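Long-range contacts in lactate dehydrogenase (Eimeria maxima, PDB 6CT6), which probably interconverts pyruvate and lactate with NADH/NAD+ as cofactor, and is seen here with NADH and the pyruvate mimic oxamate bound: residues Gln274-Asn279 against Leu308-Ile313; Asn278-Gly283 against Asp314-Met319. All blocks are in the same frame, centred on the assembly; numbering follows the deposited sequence.

Contact 1 (Gln274-Asn279 against Leu308-Ile313); sequences QYNVNN and LLQGSI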
loop_
_atom_site.group_PDB
_atom_site.type_symbol
_atom_site.label_atom_id
_atom_site.label_comp_id
_atom_site.label_asym_id
_atom_site.label_seq_id
_atom_site.Cartn_x
_atom_site.Cartn_y
_atom_site.Cartn_z
ATOM N N GLN B 274 -20.075 -30.211 8.322
ATOM C CA GLN B 274 -19.752 -29.972 6.922
ATOM C C GLN B 274 -18.331 -30.424 6.619
ATOM O O GLN B 274 -17.419 -30.256 7.433
ATOM C CB GLN B 274 -19.901 -28.487 6.581
ATOM C CG GLN B 274 -21.227 -27.856 6.989
ATOM C CD GLN B 274 -21.184 -27.253 8.380
ATOM O OE1 GLN B 274 -20.378 -27.656 9.221
ATOM N NE2 GLN B 274 -22.046 -26.271 8.627
ATOM N N TYR B 275 -18.147 -31.001 5.433
ATOM C CA TYR B 275 -16.828 -31.381 4.937
ATOM C C TYR B 275 -16.139 -32.398 5.839
ATOM O O TYR B 275 -14.908 -32.513 5.824
ATOM C CB TYR B 275 -15.938 -30.145 4.765
ATOM C CG TYR B 275 -16.401 -29.238 3.653
ATOM C CD1 TYR B 275 -15.959 -29.429 2.355
ATOM C CD2 TYR B 275 -17.288 -28.200 3.900
ATOM C CE1 TYR B 275 -16.380 -28.610 1.330
ATOM C CE2 TYR B 275 -17.717 -27.373 2.881
ATOM C CZ TYR B 275 -17.259 -27.584 1.598
ATOM O OH TYR B 275 -17.680 -26.766 0.575
ATOM N N ASN B 276 -16.908 -33.146 6.626
ATOM C CA ASN B 276 -16.361 -34.131 7.551
ATOM C C ASN B 276 -15.499 -33.477 8.626
ATOM O O ASN B 276 -14.614 -34.122 9.198
ATOM C CB ASN B 276 -15.558 -35.196 6.797
ATOM C CG ASN B 276 -15.353 -36.455 7.609
ATOM O OD1 ASN B 276 -14.258 -36.717 8.105
ATOM N ND2 ASN B 276 -16.414 -37.243 7.754
ATOM N N VAL B 277 -15.747 -32.197 8.906
ATOM C CA VAL B 277 -14.997 -31.432 9.896
ATOM C C VAL B 277 -15.813 -31.372 11.177
ATOM O O VAL B 277 -17.027 -31.136 11.144
ATOM C CB VAL B 277 -14.677 -30.017 9.374
ATOM C CG1 VAL B 277 -14.092 -29.147 10.484
ATOM C CG2 VAL B 277 -13.717 -30.090 8.200
ATOM N N ASN B 278 -15.145 -31.568 12.310
ATOM C CA ASN B 278 -15.808 -31.660 13.609
ATOM C C ASN B 278 -15.242 -30.599 14.549
ATOM O O ASN B 278 -14.166 -30.777 15.127
ATOM C CB ASN B 278 -15.644 -33.063 14.184
ATOM C CG ASN B 278 -16.341 -34.116 13.344
ATOM O OD1 ASN B 278 -17.538 -34.018 13.074
ATOM N ND2 ASN B 278 -15.588 -35.121 12.906
ATOM N N ASN B 279 -15.977 -29.497 14.695
ATOM C CA ASN B 279 -15.688 -28.474 15.702
ATOM C C ASN B 279 -14.314 -27.832 15.495
ATOM O O ASN B 279 -13.545 -27.650 16.442
ATOM C CB ASN B 279 -15.809 -29.055 17.115
ATOM C CG ASN B 279 -15.517 -28.031 18.201
ATOM O OD1 ASN B 279 -15.964 -26.886 18.133
ATOM N ND2 ASN B 279 -14.747 -28.439 19.204
ATOM N N LEU B 308 -7.813 -35.870 -0.801
ATOM C CA LEU B 308 -6.888 -34.748 -0.702
ATOM C C LEU B 308 -7.281 -33.808 0.431
ATOM O O LEU B 308 -6.426 -33.377 1.213
ATOM C CB LEU B 308 -6.839 -34.003 -2.033
ATOM C CG LEU B 308 -6.195 -34.803 -3.169
ATOM C CD1 LEU B 308 -6.559 -34.239 -4.536
ATOM C CD2 LEU B 308 -4.685 -34.833 -2.996
ATOM N N LEU B 309 -8.572 -33.492 0.545
ATOM C CA LEU B 309 -9.010 -32.582 1.598
ATOM C C LEU B 309 -8.711 -33.134 2.986
ATOM O O LEU B 309 -8.483 -32.361 3.923
ATOM C CB LEU B 309 -10.507 -32.290 1.469
ATOM C CG LEU B 309 -11.035 -31.231 2.442
ATOM C CD1 LEU B 309 -10.326 -29.899 2.227
ATOM C CD2 LEU B 309 -12.534 -31.058 2.294
ATOM N N GLN B 310 -8.718 -34.459 3.147
ATOM C CA GLN B 310 -8.416 -35.025 4.457
ATOM C C GLN B 310 -6.990 -34.693 4.874
ATOM O O GLN B 310 -6.705 -34.566 6.071
ATOM C CB GLN B 310 -8.647 -36.538 4.449
ATOM C CG GLN B 310 -8.726 -37.168 5.841
ATOM C CD GLN B 310 -9.846 -36.594 6.693
ATOM O OE1 GLN B 310 -9.650 -36.297 7.871
ATOM N NE2 GLN B 310 -11.029 -36.443 6.103
ATOM N N GLY B 311 -6.087 -34.542 3.903
ATOM C CA GLY B 311 -4.760 -34.034 4.210
ATOM C C GLY B 311 -4.801 -32.676 4.885
ATOM O O GLY B 311 -4.080 -32.433 5.856
ATOM N N SER B 312 -5.644 -31.772 4.383
ATOM C CA SER B 312 -5.806 -30.475 5.034
ATOM C C SER B 312 -6.381 -30.639 6.435
ATOM O O SER B 312 -5.876 -30.050 7.398
ATOM C CB SER B 312 -6.704 -29.567 4.189
ATOM O OG SER B 312 -5.971 -28.933 3.155
ATOM N N ILE B 313 -7.439 -31.442 6.568
ATOM C CA ILE B 313 -8.078 -31.616 7.869
ATOM C C ILE B 313 -7.097 -32.220 8.868
ATOM O O ILE B 313 -7.091 -31.857 10.050
ATOM C CB ILE B 313 -9.354 -32.470 7.732
ATOM C CG1 ILE B 313 -10.349 -31.785 6.788
ATOM C CG2 ILE B 313 -9.999 -32.687 9.101
ATOM C CD1 ILE B 313 -11.593 -32.602 6.481
#
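In the C-terminal domain of the lactate/malate dehydrogenase fold, the hairpin turn joining strands 263-272 and 281-289 lies against one face of the long C-terminal helix 303-328. L308, at the start of the helical segment, touches the bound glucose. One residue on, L309 has CG anti to its backbone N (chi1 -174°), which helps bring CD2 obliquely up to the Y275 ring, 3.8 Å from its CD1. That ring is tethered at its far end, where Y275 OH hydrogen-bonds to I297 O and L299 N. Q310 crosses N276 obliquely at the outer margin, the two amide planes 81° apart. S312 OG is hydrogen-bonded to N190 O and V186 N. I313 makes the largest contribution: CG1 sits anti to its carbonyl carbon and the chain is extended beyond it (chi2 175°), so that CD1 is driven into the turn. The turn itself is pinched by the V277 N to Q274 O hydrogen bond of 3.0 Å. I313 CD1 lies 3.7 Å from V277 CG2. The same methyl, I313 CD1, ends 3.4 Å from the backbone oxygen Y275 O.

Contact 2 (Asn278-Gly283 against Asp314-Met319); sequences NNHYLG and DEVLEM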
loop_
_atom_site.group_PDB
_atom_site.type_symbol
_atom_site.label_atom_id
_atom_site.label_comp_id
_atom_site.label_asym_id
_atom_site.label_seq_id
_atom_site.Cartn_x
_atom_site.Cartn_y
_atom_site.Cartn_z
ATOM N N ASN B 278 -15.145 -31.568 12.310
ATOM C CA ASN B 278 -15.808 -31.660 13.609
ATOM C C ASN B 278 -15.242 -30.599 14.549
ATOM O O ASN B 278 -14.166 -30.777 15.127
ATOM C CB ASN B 278 -15.644 -33.063 14.184
ATOM C CG ASN B 278 -16.341 -34.116 13.344
ATOM O OD1 ASN B 278 -17.538 -34.018 13.074
ATOM N ND2 ASN B 278 -15.588 -35.121 12.906
ATOM N N ASN B 279 -15.977 -29.497 14.695
ATOM C CA ASN B 279 -15.688 -28.474 15.702
ATOM C C ASN B 279 -14.314 -27.832 15.495
ATOM O O ASN B 279 -13.545 -27.650 16.442
ATOM C CB ASN B 279 -15.809 -29.055 17.115
ATOM C CG ASN B 279 -15.517 -28.031 18.201
ATOM O OD1 ASN B 279 -15.964 -26.886 18.133
ATOM N ND2 ASN B 279 -14.747 -28.439 19.204
ATOM N N HIS B 280 -13.993 -27.474 14.256
ATOM C CA HIS B 280 -12.832 -26.625 14.017
ATOM C C HIS B 280 -12.995 -25.942 12.665
ATOM O O HIS B 280 -14.032 -26.063 12.005
ATOM C CB HIS B 280 -11.520 -27.417 14.132
ATOM C CG HIS B 280 -11.286 -28.410 13.036
ATOM N ND1 HIS B 280 -10.806 -28.054 11.793
ATOM C CD2 HIS B 280 -11.411 -29.759 13.016
ATOM C CE1 HIS B 280 -10.669 -29.135 11.047
ATOM N NE2 HIS B 280 -11.032 -30.184 11.765
ATOM N N TYR B 281 -11.967 -25.195 12.272
ATOM C CA TYR B 281 -12.037 -24.298 11.129
ATOM C C TYR B 281 -11.360 -24.908 9.908
ATOM O O TYR B 281 -10.430 -25.711 10.021
ATOM C CB TYR B 281 -11.392 -22.952 11.468
ATOM C CG TYR B 281 -12.133 -22.192 12.544
ATOM C CD1 TYR B 281 -12.935 -21.106 12.226
ATOM C CD2 TYR B 281 -12.043 -22.571 13.874
ATOM C CE1 TYR B 281 -13.619 -20.412 13.205
ATOM C CE2 TYR B 281 -12.723 -21.887 14.861
ATOM C CZ TYR B 281 -13.511 -20.808 14.522
ATOM O OH TYR B 281 -14.193 -20.124 15.501
ATOM N N LEU B 282 -11.845 -24.513 8.732
ATOM C CA LEU B 282 -11.300 -24.987 7.468
ATOM C C LEU B 282 -11.707 -24.012 6.371
ATOM O O LEU B 282 -12.784 -23.414 6.424
ATOM C CB LEU B 282 -11.792 -26.402 7.141
ATOM C CG LEU B 282 -11.074 -27.150 6.017
ATOM C CD1 LEU B 282 -9.682 -27.587 6.457
ATOM C CD2 LEU B 282 -11.890 -28.350 5.558
ATOM N N GLY B 283 -10.835 -23.864 5.380
ATOM C CA GLY B 283 -11.115 -23.000 4.248
ATOM C C GLY B 283 -12.187 -23.555 3.334
ATOM O O GLY B 283 -11.948 -24.526 2.612
ATOM N N ASP B 314 -6.251 -33.147 8.415
ATOM C CA ASP B 314 -5.271 -33.739 9.321
ATOM C C ASP B 314 -4.232 -32.711 9.754
ATOM O O ASP B 314 -3.811 -32.701 10.916
ATOM C CB ASP B 314 -4.592 -34.941 8.664
ATOM C CG ASP B 314 -5.541 -36.103 8.450
ATOM O OD1 ASP B 314 -6.588 -36.156 9.130
ATOM O OD2 ASP B 314 -5.237 -36.970 7.607
ATOM N N GLU B 315 -3.806 -31.839 8.836
ATOM C CA GLU B 315 -2.851 -30.798 9.201
ATOM C C GLU B 315 -3.407 -29.908 10.307
ATOM O O GLU B 315 -2.682 -29.538 11.238
ATOM C CB GLU B 315 -2.478 -29.962 7.975
ATOM C CG GLU B 315 -1.384 -28.930 8.244
ATOM C CD GLU B 315 -0.858 -28.277 6.979
ATOM O OE1 GLU B 315 -0.996 -28.874 5.891
ATOM O OE2 GLU B 315 -0.305 -27.161 7.074
ATOM N N VAL B 316 -4.694 -29.564 10.231
ATOM C CA VAL B 316 -5.308 -28.747 11.276
ATOM C C VAL B 316 -5.367 -29.520 12.588
ATOM O O VAL B 316 -5.036 -28.990 13.655
ATOM C CB VAL B 316 -6.709 -28.276 10.837
ATOM C CG1 VAL B 316 -7.417 -27.536 11.974
ATOM C CG2 VAL B 316 -6.607 -27.383 9.609
ATOM N N LEU B 317 -5.794 -30.784 12.529
ATOM C CA LEU B 317 -5.881 -31.593 13.739
ATOM C C LEU B 317 -4.511 -31.788 14.372
ATOM O O LEU B 317 -4.371 -31.739 15.600
ATOM C CB LEU B 317 -6.516 -32.943 13.418
ATOM C CG LEU B 317 -7.973 -32.905 12.958
ATOM C CD1 LEU B 317 -8.393 -34.274 12.456
ATOM C CD2 LEU B 317 -8.881 -32.442 14.086
ATOM N N GLU B 318 -3.486 -32.023 13.551
ATOM C CA GLU B 318 -2.128 -32.126 14.075
ATOM C C GLU B 318 -1.746 -30.868 14.844
ATOM O O GLU B 318 -1.077 -30.944 15.883
ATOM C CB GLU B 318 -1.147 -32.381 12.928
ATOM C CG GLU B 318 0.182 -32.985 13.360
ATOM C CD GLU B 318 0.963 -33.567 12.196
ATOM O OE1 GLU B 318 0.540 -33.371 11.036
ATOM O OE2 GLU B 318 1.997 -34.223 12.439
ATOM N N MET B 319 -2.171 -29.698 14.358
ATOM C CA MET B 319 -1.851 -28.449 15.041
ATOM C C MET B 319 -2.647 -28.301 16.331
ATOM O O MET B 319 -2.130 -27.782 17.329
ATOM C CB MET B 319 -2.109 -27.259 14.115
ATOM C CG MET B 319 -1.059 -27.078 13.022
ATOM S SD MET B 319 -1.233 -25.536 12.091
ATOM C CE MET B 319 -2.709 -25.854 11.126
#
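H280 and V316 reach toward each other tip to tip, while L317 crosses the imidazole at about a right angle; these three side chains carry the contact. It belongs to the C-terminal domain of the lactate/malate dehydrogenase family, where the corner leading into strand 281-289 of the sheet packs on the C-terminal helix 303-328. The first torsion of H280 places CG between the backbone N and the carbonyl carbon (chi1 69°), a crowded position that directs the ring toward the helix. V316 turns CG1 anti to its backbone N and meets the ring obliquely, with CG1 3.4 Å from ND1 and 3.7 Å from CE1 of H280. Farther round the ring, at its CD2-NE2 bond, L317 brings CD2 to 3.8 Å from H280 CD2 and almost as near to NE2. Two consecutive helix residues thus approach from the same side of the ring plane, V316 at ND1-CE1 and L317 at CD2-NE2. The next residue helps fix the ring's rotation from within its own segment: H280 ND1 donates to Y281 O at 3.0 Å, with an N-H...O angle of 150°. The acceptor lies nearly in the ring plane, but the donor stands 44° out of the carbonyl plane, so the bond misses the lone-pair direction. V316 CG2 comes to 4.4 Å from L282 CD1, a looser approach. Y281 sends its ring elsewhere, onto helix 134-145 and edge-to-face with Y270. N279 and H280 form a G1 beta bulge opposite L271. No hydrogen bond crosses between the segments, so aliphatic groups against a buried imidazole make the join. ND1, as donor, carries a proton; with aliphatic groups on one side of the buried ring a neutral form is plausible, though Q320 also touches the side chain.

Overall arrangement
From the N-terminal side, strand 263-272 runs into the turn 274-279, strand 281-289 leads back, and the chain passes through strand 294-296 before entering helix 303-328. Contact 1 closes the loop from the turn to the first half of that helix, and contact 2 the loop from the following strand start to the next helical turns. Both partners advance in the same direction, so the two loops overlap without nesting. The contacts share N278 and N279, and their centres lie about 7 Å apart. L282 joins them, its CD2 packing on V277, L309 and I313. Together they fasten the strand 263-272/281-289 hairpin along the C-terminal helix.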